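Local atomic coordinates of glucanase (Clostridium thermocellum, PDB entry 5GXX), a protein that probably hydrolyses internal beta-1,4-glucosidic bonds of cellulose as a family 9 endoglucanase of the cellulosome. Residues Y239-C244 / A294-W299; G251-L256 / H266-M271; V100-D103 / V108-Q111; H54-L59 / L96-A101. The protein carries 1 engineered substitution. All blocks are in the same frame, centred on the assembly; numbering follows the deposited sequence.

Contact 1. Residues Y239-C244 / A294-W299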
loop_
_atom_site.group_PDB
_atom_site.type_symbol
_atom_site.label_atom_id
_atom_site.label_comp_id
_atom_site.label_asym_id
_atom_site.label_seq_id
_atom_site.Cartn_x
_atom_site.Cartn_y
_atom_site.Cartn_z
ATOM N N TYR A 239 51.710 -11.782 21.103
ATOM C CA TYR A 239 51.362 -13.189 21.318
ATOM C C TYR A 239 49.994 -13.460 21.946
ATOM O O TYR A 239 49.553 -14.611 21.935
ATOM C CB TYR A 239 52.435 -13.898 22.151
ATOM C CG TYR A 239 52.583 -13.391 23.564
ATOM C CD1 TYR A 239 53.320 -12.234 23.832
ATOM C CD2 TYR A 239 51.987 -14.053 24.632
ATOM C CE1 TYR A 239 53.431 -11.752 25.130
ATOM C CE2 TYR A 239 52.096 -13.587 25.930
ATOM C CZ TYR A 239 52.842 -12.440 26.171
ATOM O OH TYR A 239 52.960 -11.966 27.456
ATOM N N GLN A 240 49.344 -12.418 22.467
ATOM C CA GLN A 240 48.092 -12.539 23.226
ATOM C C GLN A 240 46.869 -12.415 22.307
ATOM O O GLN A 240 46.027 -11.519 22.459
ATOM C CB GLN A 240 48.057 -11.506 24.354
ATOM C CG GLN A 240 49.186 -11.642 25.357
ATOM C CD GLN A 240 49.060 -10.677 26.514
ATOM O OE1 GLN A 240 48.061 -9.965 26.661
ATOM N NE2 GLN A 240 50.090 -10.647 27.351
ATOM N N TRP A 241 46.816 -13.301 21.319
ATOM C CA TRP A 241 45.676 -13.403 20.429
ATOM C C TRP A 241 45.753 -14.794 19.791
ATOM O O TRP A 241 46.592 -15.601 20.196
ATOM C CB TRP A 241 45.660 -12.239 19.415
ATOM C CG TRP A 241 44.295 -11.995 18.817
ATOM C CD1 TRP A 241 43.910 -12.236 17.531
ATOM C CD2 TRP A 241 43.147 -11.442 19.480
ATOM N NE1 TRP A 241 42.597 -11.879 17.346
ATOM C CE2 TRP A 241 42.094 -11.417 18.536
ATOM C CE3 TRP A 241 42.900 -10.972 20.778
ATOM C CZ2 TRP A 241 40.824 -10.914 18.839
ATOM C CZ3 TRP A 241 41.614 -10.506 21.090
ATOM C CH2 TRP A 241 40.595 -10.487 20.121
ATOM N N ALA A 242 44.878 -15.072 18.829
ATOM C CA ALA A 242 44.853 -16.323 18.084
ATOM C C ALA A 242 45.314 -16.144 16.645
ATOM O O ALA A 242 45.020 -15.135 16.005
ATOM C CB ALA A 242 43.448 -16.916 18.048
ATOM N N HIS A 243 45.972 -17.180 16.135
ATOM C CA HIS A 243 46.050 -17.423 14.703
ATOM C C HIS A 243 44.639 -17.347 14.130
ATOM O O HIS A 243 43.738 -18.014 14.625
ATOM C CB HIS A 243 46.595 -18.832 14.516
ATOM C CG HIS A 243 46.985 -19.156 13.110
ATOM N ND1 HIS A 243 48.230 -18.842 12.605
ATOM C CD2 HIS A 243 46.306 -19.761 12.107
ATOM C CE1 HIS A 243 48.293 -19.242 11.346
ATOM N NE2 HIS A 243 47.145 -19.811 11.019
ATOM N N CYS A 244 44.458 -16.541 13.086
ATOM C CA CYS A 244 43.143 -16.381 12.477
ATOM C C CYS A 244 43.240 -15.715 11.110
ATOM O O CYS A 244 44.334 -15.350 10.656
ATOM C CB CYS A 244 42.265 -15.523 13.395
ATOM S SG CYS A 244 42.846 -13.798 13.597
ATOM N N ALA A 294 38.910 -21.909 26.410
ATOM C CA ALA A 294 39.732 -20.695 26.296
ATOM C C ALA A 294 38.885 -19.755 25.456
ATOM O O ALA A 294 38.488 -20.126 24.345
ATOM C CB ALA A 294 41.114 -21.005 25.658
ATOM N N HIS A 295 38.577 -18.575 25.995
ATOM C CA HIS A 295 37.556 -17.691 25.425
ATOM C C HIS A 295 38.164 -16.325 25.073
ATOM O O HIS A 295 38.329 -15.428 25.923
ATOM C CB HIS A 295 36.397 -17.546 26.423
ATOM C CG HIS A 295 35.083 -17.176 25.801
ATOM N ND1 HIS A 295 34.816 -15.904 25.337
ATOM C CD2 HIS A 295 33.952 -17.900 25.609
ATOM C CE1 HIS A 295 33.584 -15.871 24.866
ATOM N NE2 HIS A 295 33.041 -17.071 25.002
ATOM N N LEU A 296 38.556 -16.185 23.812
ATOM C CA LEU A 296 39.366 -15.032 23.437
ATOM C C LEU A 296 38.582 -13.737 23.302
ATOM O O LEU A 296 39.103 -12.672 23.660
ATOM C CB LEU A 296 40.182 -15.303 22.160
ATOM C CG LEU A 296 41.111 -14.184 21.654
ATOM C CD1 LEU A 296 42.270 -14.054 22.644
ATOM C CD2 LEU A 296 41.559 -14.522 20.242
ATOM N N ASP A 297 37.359 -13.841 22.783
ATOM C CA ASP A 297 36.589 -12.658 22.445
ATOM C C ASP A 297 35.137 -13.074 22.361
ATOM O O ASP A 297 34.839 -14.261 22.298
ATOM C CB ASP A 297 37.078 -12.128 21.090
ATOM C CG ASP A 297 36.681 -10.675 20.818
ATOM O OD1 ASP A 297 36.609 -9.845 21.744
ATOM O OD2 ASP A 297 36.426 -10.346 19.646
ATOM N N THR A 298 34.254 -12.081 22.312
ATOM C CA THR A 298 32.814 -12.284 22.168
ATOM C C THR A 298 32.477 -13.050 20.888
ATOM O O THR A 298 31.586 -13.895 20.912
ATOM C CB THR A 298 32.138 -10.897 22.105
ATOM O OG1 THR A 298 32.429 -10.198 23.320
ATOM C CG2 THR A 298 30.639 -10.982 21.911
ATOM N N TRP A 299 33.209 -12.786 19.809
ATOM C CA TRP A 299 32.899 -13.323 18.484
ATOM C C TRP A 299 33.747 -14.549 18.185
ATOM O O TRP A 299 34.973 -14.510 18.285
ATOM C CB TRP A 299 33.083 -12.237 17.415
ATOM C CG TRP A 299 32.249 -11.027 17.732
ATOM C CD1 TRP A 299 30.943 -10.819 17.405
ATOM C CD2 TRP A 299 32.662 -9.878 18.481
ATOM N NE1 TRP A 299 30.515 -9.604 17.901
ATOM C CE2 TRP A 299 31.552 -9.011 18.570
ATOM C CE3 TRP A 299 33.863 -9.503 19.099
ATOM C CZ2 TRP A 299 31.610 -7.783 19.241
ATOM C CZ3 TRP A 299 33.926 -8.273 19.764
ATOM C CH2 TRP A 299 32.803 -7.429 19.824
#
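W241 and L296 carry the contact between two loops, and most of what holds it is carbon against pi system. One methyl of L296, CD2, sits over the middle of an indole face, 3.6 Å from the centroid of the six-membered ring of W241 and 15° off its normal, which makes a well-formed CH-pi contact. The second methyl drapes over the benzo side, L296 CD1 lying 3.7 Å from W241 CE3, so the forked end of leucine spans much of that face. W241 can offer it because its CG is turned away from the backbone N (chi1 -159°), swinging the indole across to the other loop.

Apolar packing extends this patch: A242 CB meets the same L296 CD2 at 3.8 Å.

In van der Waals range at the far corner of the indole, W241 CH2 lies 4.0 Å from D297 CG, ring and carboxylate planes 58° apart.

Within residues 239-244, Q240 NE2 donates to Y239 OH at 3.2 Å.

Both loops belong to the family 9 catalytic module and lie between its helices. W241 meets Y304 of helix 301-318 edge-to-face, its carbonyl bonds W276 NE1 of helix 263-276, and A242 packs against both of these aromatic residues.

Contact 2. Residues G251-L256 / H266-M271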
loop_
_atom_site.group_PDB
_atom_site.type_symbol
_atom_site.label_atom_id
_atom_site.label_comp_id
_atom_site.label_asym_id
_atom_site.label_seq_id
_atom_site.Cartn_x
_atom_site.Cartn_y
_atom_site.Cartn_z
ATOM N N GLY A 251 51.128 -19.007 13.654
ATOM C CA GLY A 251 51.421 -20.275 12.995
ATOM C C GLY A 251 52.717 -20.204 12.211
ATOM O O GLY A 251 53.456 -21.191 12.162
ATOM N N ALA A 252 53.000 -19.049 11.602
ATOM C CA ALA A 252 54.253 -18.899 10.866
ATOM C C ALA A 252 55.477 -19.063 11.767
ATOM O O ALA A 252 56.460 -19.666 11.350
ATOM C CB ALA A 252 54.282 -17.579 10.116
ATOM N N MET A 253 55.422 -18.544 12.993
ATOM C CA MET A 253 56.518 -18.675 13.952
ATOM C C MET A 253 56.749 -20.146 14.326
ATOM O O MET A 253 57.894 -20.606 14.453
ATOM C CB MET A 253 56.270 -17.818 15.200
ATOM C CG MET A 253 56.213 -16.292 14.956
ATOM S SD MET A 253 57.756 -15.536 14.349
ATOM C CE MET A 253 58.609 -15.261 15.899
ATOM N N ILE A 254 55.655 -20.892 14.461
ATOM C CA ILE A 254 55.724 -22.320 14.726
ATOM C C ILE A 254 56.408 -23.053 13.575
ATOM O O ILE A 254 57.293 -23.874 13.812
ATOM C CB ILE A 254 54.333 -22.895 15.084
ATOM C CG1 ILE A 254 53.958 -22.441 16.502
ATOM C CG2 ILE A 254 54.299 -24.418 14.955
ATOM C CD1 ILE A 254 52.493 -22.656 16.830
ATOM N N LEU A 255 56.015 -22.728 12.346
ATOM C CA LEU A 255 56.633 -23.323 11.171
ATOM C C LEU A 255 58.113 -22.965 11.093
ATOM O O LEU A 255 58.922 -23.805 10.708
ATOM C CB LEU A 255 55.911 -22.876 9.890
ATOM C CG LEU A 255 54.462 -23.336 9.732
ATOM C CD1 LEU A 255 53.819 -22.606 8.555
ATOM C CD2 LEU A 255 54.342 -24.855 9.591
ATOM N N LEU A 256 58.479 -21.738 11.456
ATOM C CA LEU A 256 59.878 -21.304 11.397
ATOM C C LEU A 256 60.750 -21.861 12.522
ATOM O O LEU A 256 61.964 -22.001 12.357
ATOM C CB LEU A 256 59.968 -19.780 11.397
ATOM C CG LEU A 256 59.636 -19.049 10.091
ATOM C CD1 LEU A 256 59.976 -17.581 10.294
ATOM C CD2 LEU A 256 60.462 -19.600 8.924
ATOM N N HIS A 266 61.211 -20.657 18.915
ATOM C CA HIS A 266 60.776 -21.550 19.982
ATOM C C HIS A 266 60.318 -20.777 21.210
ATOM O O HIS A 266 59.274 -21.090 21.802
ATOM C CB HIS A 266 61.864 -22.573 20.337
ATOM C CG HIS A 266 61.961 -23.691 19.353
ATOM N ND1 HIS A 266 61.023 -24.698 19.273
ATOM C CD2 HIS A 266 62.877 -23.953 18.388
ATOM C CE1 HIS A 266 61.354 -25.536 18.308
ATOM N NE2 HIS A 266 62.471 -25.100 17.750
ATOM N N LYS A 267 61.068 -19.738 21.560
ATOM C CA LYS A 267 60.687 -18.847 22.643
ATOM C C LYS A 267 59.315 -18.237 22.388
ATOM O O LYS A 267 58.478 -18.217 23.309
ATOM C CB LYS A 267 61.722 -17.739 22.854
ATOM C CG LYS A 267 61.345 -16.700 23.896
ATOM C CD LYS A 267 62.486 -15.720 24.152
ATOM C CE LYS A 267 62.105 -14.739 25.251
ATOM N NZ LYS A 267 63.302 -14.015 25.758
ATOM N N PHE A 268 59.114 -17.729 21.172
ATOM C CA PHE A 268 57.815 -17.169 20.801
ATOM C C PHE A 268 56.685 -18.191 20.897
ATOM O O PHE A 268 55.660 -17.887 21.516
ATOM C CB PHE A 268 57.810 -16.535 19.404
ATOM C CG PHE A 268 56.438 -16.059 19.007
ATOM C CD1 PHE A 268 56.021 -14.792 19.375
ATOM C CD2 PHE A 268 55.539 -16.921 18.388
ATOM C CE1 PHE A 268 54.734 -14.354 19.061
ATOM C CE2 PHE A 268 54.256 -16.496 18.068
ATOM C CZ PHE A 268 53.853 -15.213 18.418
ATOM N N ALA A 269 56.857 -19.371 20.300
ATOM C CA ALA A 269 55.814 -20.396 20.267
ATOM C C ALA A 269 55.432 -20.778 21.693
ATOM O O ALA A 269 54.249 -20.943 21.969
ATOM C CB ALA A 269 56.284 -21.629 19.490
ATOM N N GLN A 270 56.412 -20.925 22.586
ATOM C CA GLN A 270 56.140 -21.339 23.961
ATOM C C GLN A 270 55.458 -20.232 24.771
ATOM O O GLN A 270 54.563 -20.510 25.573
ATOM C CB GLN A 270 57.406 -21.874 24.649
ATOM C CG GLN A 270 57.879 -23.183 24.048
ATOM C CD GLN A 270 59.278 -23.585 24.460
ATOM O OE1 GLN A 270 59.771 -23.196 25.525
ATOM N NE2 GLN A 270 59.930 -24.377 23.616
ATOM N N MET A 271 55.838 -18.981 24.528
ATOM C CA MET A 271 55.191 -17.844 25.190
ATOM C C MET A 271 53.714 -17.742 24.761
ATOM O O MET A 271 52.787 -17.650 25.596
ATOM C CB MET A 271 55.943 -16.549 24.850
ATOM C CG MET A 271 55.355 -15.297 25.486
ATOM S SD MET A 271 56.313 -13.822 25.057
ATOM C CE MET A 271 57.995 -14.445 25.079
#
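M253 and F268 cross at about a right angle, the thioether chain passing over one face of the phenyl ring. The early part of the methionine makes the tightest approach, with M253 CB 3.4 Å from F268 CD2. Next along, M253 CG lies over the face, 4.0 Å from the F268 centroid and 30° off the normal, as a CH-pi contact. The chain then bends at both chi2 and chi3. Its sulfur stands above the same ring, M253 SD being 5.1 Å from the F268 centroid and 22° off the normal, a rather distant Met-aromatic contact. The terminal methyl curls down to the root of the phenylalanine, where M253 CE is 3.8 Å from F268 CB.

Beside this pair the backbones come closer, because the second helix offers only an alanine: I254 CG1 meets A269 CB at 3.9 Å, and the CA atoms of I254 and A269 are 5.9 Å apart. I237, from a preceding loop, touches both M253 and F268.

Helices 249-260 and 263-276 follow one another through a short turn and run back in roughly opposite directions. Such a buried helical hairpin is the building element of the (alpha/alpha)6 barrel of family 9 glycoside hydrolases.

Contact 3. Residues V100-D103 / V108-Q111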
loop_
_atom_site.group_PDB
_atom_site.type_symbol
_atom_site.label_atom_id
_atom_site.label_comp_id
_atom_site.label_asym_id
_atom_site.label_seq_id
_atom_site.Cartn_x
_atom_site.Cartn_y
_atom_site.Cartn_z
ATOM N N VAL A 100 42.952 -18.737 -8.077
ATOM C CA VAL A 100 43.586 -18.611 -9.398
ATOM C C VAL A 100 42.723 -17.802 -10.369
ATOM O O VAL A 100 43.243 -16.920 -11.073
ATOM C CB VAL A 100 43.974 -19.992 -9.985
ATOM C CG1 VAL A 100 44.434 -19.917 -11.469
ATOM C CG2 VAL A 100 45.111 -20.592 -9.182
ATOM N N ALA A 101 41.419 -18.078 -10.382
ATOM C CA ALA A 101 40.513 -17.391 -11.300
ATOM C C ALA A 101 40.358 -15.902 -11.011
ATOM O O ALA A 101 39.899 -15.147 -11.872
ATOM C CB ALA A 101 39.156 -18.098 -11.372
ATOM N N CYS A 102 40.757 -15.474 -9.815
ATOM C CA CYS A 102 40.696 -14.063 -9.418
ATOM C C CYS A 102 41.831 -13.201 -9.986
ATOM O O CYS A 102 41.793 -11.980 -9.842
ATOM C CB CYS A 102 40.772 -13.931 -7.901
ATOM S SG CYS A 102 39.230 -14.386 -7.072
ATOM N N ASP A 103 42.827 -13.822 -10.612
ATOM C CA ASP A 103 43.973 -13.090 -11.140
ATOM C C ASP A 103 43.562 -12.028 -12.160
ATOM O O ASP A 103 42.812 -12.328 -13.090
ATOM C CB ASP A 103 44.950 -14.058 -11.816
ATOM C CG ASP A 103 46.179 -13.368 -12.377
ATOM O OD1 ASP A 103 46.738 -12.454 -11.732
ATOM O OD2 ASP A 103 46.594 -13.776 -13.482
ATOM N N VAL A 108 44.006 -8.313 -8.276
ATOM C CA VAL A 108 43.138 -9.492 -8.227
ATOM C C VAL A 108 41.721 -9.024 -7.941
ATOM O O VAL A 108 41.545 -7.937 -7.380
ATOM C CB VAL A 108 43.586 -10.513 -7.132
ATOM C CG1 VAL A 108 44.997 -11.038 -7.423
ATOM C CG2 VAL A 108 43.495 -9.926 -5.713
ATOM N N VAL A 109 40.731 -9.823 -8.337
ATOM C CA VAL A 109 39.379 -9.704 -7.798
ATOM C C VAL A 109 39.494 -10.210 -6.363
ATOM O O VAL A 109 39.923 -11.349 -6.157
ATOM C CB VAL A 109 38.364 -10.592 -8.550
ATOM C CG1 VAL A 109 37.021 -10.594 -7.831
ATOM C CG2 VAL A 109 38.185 -10.106 -9.988
ATOM N N TYR A 110 39.126 -9.376 -5.393
ATOM C CA TYR A 110 39.260 -9.753 -3.978
ATOM C C TYR A 110 37.951 -9.866 -3.210
ATOM O O TYR A 110 37.959 -10.205 -2.025
ATOM C CB TYR A 110 40.236 -8.812 -3.253
ATOM C CG TYR A 110 39.732 -7.416 -2.933
ATOM C CD1 TYR A 110 39.868 -6.369 -3.851
ATOM C CD2 TYR A 110 39.162 -7.124 -1.689
ATOM C CE1 TYR A 110 39.426 -5.081 -3.535
ATOM C CE2 TYR A 110 38.705 -5.848 -1.371
ATOM C CZ TYR A 110 38.854 -4.824 -2.298
ATOM O OH TYR A 110 38.403 -3.558 -1.986
ATOM N N GLN A 111 36.834 -9.573 -3.867
ATOM C CA GLN A 111 35.531 -9.719 -3.248
ATOM C C GLN A 111 34.444 -9.857 -4.300
ATOM O O GLN A 111 34.493 -9.207 -5.344
ATOM C CB GLN A 111 35.250 -8.523 -2.336
ATOM C CG GLN A 111 33.984 -8.643 -1.508
ATOM C CD GLN A 111 33.911 -7.630 -0.395
ATOM O OE1 GLN A 111 34.880 -7.399 0.326
ATOM N NE2 GLN A 111 32.735 -7.046 -0.224
#
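C102 and V109 are joined by a backbone hydrogen bond that helps close a tight return from helix 85-101 into strand 108-112, a connection within the helical catalytic module of family 9. V109 N donates to C102 O at 2.8 Å with an N-H...O angle of 158°. The donor lies in the carbonyl plane, with a C=O...N angle of 146°. The same oxygen is also approached by V108 CA at 3.3 Å, a CA-H...O contact, so two neighbouring residues of the strand converge on it. D103 and V108 form a single beta bridge, their CA atoms 4.7 Å apart.

Side chains fill in round this bond. The thiol of C102 lies anti to its carbonyl carbon (chi1 -75°), which turns it along the strand: C102 SG is 4.2 Å from V109 CB. C102 CB faces the peptide that follows, 3.2 Å from V109 O. The isopropyl group of V108 packs near the C102 carbonyl.

Farther out, the turn is braced by D103, whose OD1 accepts a hydrogen bond from G105 N. M148 of helix 142-158 touches both C102 and V108, covering the junction. Strand 108-112 is the central one of a small antiparallel sheet, with 56-57 and 136-139 as its neighbours. Beyond V109, the phenol of Y110 reaches a separate loop, where Y110 OH is hydrogen-bonded to the backbone nitrogens of T185 and A186.

Contact 4. Residues H54-L59 / L96-A101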
loop_
_atom_site.group_PDB
_atom_site.type_symbol
_atom_site.label_atom_id
_atom_site.label_comp_id
_atom_site.label_asym_id
_atom_site.label_seq_id
_atom_site.Cartn_x
_atom_site.Cartn_y
_atom_site.Cartn_z
ATOM N N HIS A 54 26.171 -14.690 1.475
ATOM C CA HIS A 54 26.546 -15.071 0.123
ATOM C C HIS A 54 27.672 -14.220 -0.473
ATOM O O HIS A 54 27.882 -14.187 -1.686
ATOM C CB HIS A 54 25.306 -15.152 -0.783
ATOM C CG HIS A 54 24.269 -16.095 -0.257
ATOM N ND1 HIS A 54 23.094 -15.679 0.327
ATOM C CD2 HIS A 54 24.288 -17.446 -0.140
ATOM C CE1 HIS A 54 22.414 -16.732 0.748
ATOM N NE2 HIS A 54 23.120 -17.816 0.480
ATOM N N VAL A 55 28.426 -13.552 0.388
ATOM C CA VAL A 55 29.589 -12.800 -0.059
ATOM C C VAL A 55 30.788 -13.729 -0.209
ATOM O O VAL A 55 30.959 -14.648 0.593
ATOM C CB VAL A 55 29.938 -11.676 0.934
ATOM C CG1 VAL A 55 31.106 -10.823 0.402
ATOM C CG2 VAL A 55 28.732 -10.789 1.178
ATOM N N LYS A 56 31.608 -13.489 -1.230
ATOM C CA LYS A 56 32.919 -14.115 -1.347
ATOM C C LYS A 56 33.939 -13.092 -0.834
ATOM O O LYS A 56 34.248 -12.079 -1.479
ATOM C CB LYS A 56 33.180 -14.605 -2.784
ATOM C CG LYS A 56 32.093 -15.503 -3.364
ATOM C CD LYS A 56 32.471 -15.952 -4.774
ATOM C CE LYS A 56 31.303 -16.593 -5.466
ATOM N NZ LYS A 56 31.717 -16.970 -6.840
ATOM N N PHE A 57 34.427 -13.326 0.381
ATOM C CA PHE A 57 35.413 -12.464 1.030
ATOM C C PHE A 57 36.765 -13.155 0.942
ATOM O O PHE A 57 37.001 -14.114 1.674
ATOM C CB PHE A 57 35.109 -12.242 2.514
ATOM C CG PHE A 57 34.009 -11.250 2.810
ATOM C CD1 PHE A 57 34.178 -9.899 2.546
ATOM C CD2 PHE A 57 32.861 -11.648 3.500
ATOM C CE1 PHE A 57 33.184 -8.983 2.900
ATOM C CE2 PHE A 57 31.856 -10.748 3.855
ATOM C CZ PHE A 57 32.024 -9.393 3.557
ATOM N N ASN A 58 37.654 -12.706 0.065
ATOM C CA ASN A 58 38.850 -13.491 -0.230
ATOM C C ASN A 58 39.836 -13.657 0.919
ATOM O O ASN A 58 40.578 -14.634 0.913
ATOM C CB ASN A 58 39.626 -12.921 -1.429
ATOM C CG ASN A 58 38.998 -13.247 -2.771
ATOM O OD1 ASN A 58 37.781 -13.384 -2.881
ATOM N ND2 ASN A 58 39.845 -13.395 -3.797
ATOM N N LEU A 59 39.879 -12.718 1.863
ATOM C CA LEU A 59 40.842 -12.837 2.960
ATOM C C LEU A 59 40.514 -14.061 3.826
ATOM O O LEU A 59 41.356 -14.953 3.941
ATOM C CB LEU A 59 41.011 -11.540 3.769
ATOM C CG LEU A 59 42.007 -11.553 4.938
ATOM C CD1 LEU A 59 43.412 -11.978 4.510
ATOM C CD2 LEU A 59 42.042 -10.173 5.584
ATOM N N LEU A 96 40.990 -23.204 -4.136
ATOM C CA LEU A 96 42.208 -22.788 -4.818
ATOM C C LEU A 96 41.926 -22.423 -6.277
ATOM O O LEU A 96 42.499 -21.447 -6.768
ATOM C CB LEU A 96 43.311 -23.850 -4.733
ATOM C CG LEU A 96 43.776 -24.088 -3.288
ATOM C CD1 LEU A 96 44.850 -25.161 -3.243
ATOM C CD2 LEU A 96 44.241 -22.835 -2.564
ATOM N N ASP A 97 41.049 -23.161 -6.959
ATOM C CA ASP A 97 40.719 -22.839 -8.350
ATOM C C ASP A 97 40.152 -21.427 -8.458
ATOM O O ASP A 97 40.471 -20.688 -9.388
ATOM C CB ASP A 97 39.759 -23.865 -8.954
ATOM C CG ASP A 97 40.444 -25.184 -9.251
ATOM O OD1 ASP A 97 41.690 -25.239 -9.221
ATOM O OD2 ASP A 97 39.743 -26.181 -9.515
ATOM N N TYR A 98 39.292 -21.062 -7.512
ATOM C CA TYR A 98 38.750 -19.714 -7.410
ATOM C C TYR A 98 39.844 -18.671 -7.198
ATOM O O TYR A 98 39.818 -17.653 -7.888
ATOM C CB TYR A 98 37.628 -19.627 -6.354
ATOM C CG TYR A 98 37.247 -18.211 -5.968
ATOM C CD1 TYR A 98 37.897 -17.560 -4.924
ATOM C CD2 TYR A 98 36.247 -17.515 -6.643
ATOM C CE1 TYR A 98 37.555 -16.271 -4.551
ATOM C CE2 TYR A 98 35.901 -16.223 -6.284
ATOM C CZ TYR A 98 36.564 -15.604 -5.246
ATOM O OH TYR A 98 36.249 -14.317 -4.866
ATOM N N LEU A 99 40.801 -18.911 -6.304
ATOM C CA LEU A 99 41.846 -17.919 -6.066
ATOM C C LEU A 99 42.659 -17.671 -7.338
ATOM O O LEU A 99 42.982 -16.518 -7.645
ATOM C CB LEU A 99 42.778 -18.333 -4.931
ATOM C CG LEU A 99 42.110 -18.549 -3.570
ATOM C CD1 LEU A 99 43.153 -18.856 -2.499
ATOM C CD2 LEU A 99 41.277 -17.324 -3.193
ATOM N N VAL A 100 42.952 -18.737 -8.077
ATOM C CA VAL A 100 43.586 -18.611 -9.398
ATOM C C VAL A 100 42.723 -17.802 -10.369
ATOM O O VAL A 100 43.243 -16.920 -11.073
ATOM C CB VAL A 100 43.974 -19.992 -9.985
ATOM C CG1 VAL A 100 44.434 -19.917 -11.469
ATOM C CG2 VAL A 100 45.111 -20.592 -9.182
ATOM N N ALA A 101 41.419 -18.078 -10.382
ATOM C CA ALA A 101 40.513 -17.391 -11.300
ATOM C C ALA A 101 40.358 -15.902 -11.011
ATOM O O ALA A 101 39.899 -15.147 -11.872
ATOM C CB ALA A 101 39.156 -18.098 -11.372
#
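Y98 and N58 meet through the one hydrogen bond of this contact, from phenol to side-chain amide. Y98 OH donates to N58 OD1 at 2.7 Å, short and directed: the hydroxyl lies in the carbonyl plane of the amide, on a lone pair of OD1, at a C=O...O angle of 132°. Seen from the tyrosine, OD1 is at the ring edge and in the ring plane, also 3.3 Å from Y98 CE1. The amide is turned 65° against the ring. With chi1 at 166°, the ring projects from the helix with CG opposite the backbone N, and the hydroxyl arrives beside N58. The other end of the amide, ND2, has a hydrogen-bond partner just beyond the two segments, which should help fix which way the amide is flipped.

Van der Waals contacts supplement the bond. K56 CB lies 3.7 Å from Y98 OH, and K56 CD is 3.8 Å from Y98 CE2, so the extended lysine chain passes the ring obliquely with its aliphatic part. Its ammonium goes on to the carbonyl oxygens of G46 and V44, with D42 as a long, weak ion partner. L99 adds a looser touch, L99 CD2 being 4.2 Å from N58 ND2.

M61 and I112 also pack against Y98. K56 lies on strand 56-57 and N58 directly follows the N-cap residue F57, so their contacts with Y98 tie the strand-to-helix junction to helix 85-101, within the (alpha/alpha)6 barrel of the family 9 module.

All four contacts lie in the family 9 catalytic module, at two separate places. Contacts 3 and 4 are centred 7 Å apart, share V100 and A101 of helix 85-101, and reach adjacent strands of one sheet, 56-57 and 108-112. Y110 O and N58 N, 3.3 Å apart, probably hydrogen-bond between them. Later in the chain, contact 2 is nested inside the loop closed by contact 1. Their centres are 16 Å apart, and H243 ND1 and G251 N form a probable hydrogen bond. The two groups are 25 to 31 Å apart between centres and do not touch, so the module is held at the small sheet beside helix 85-101 and around helices 249-260 and 263-276.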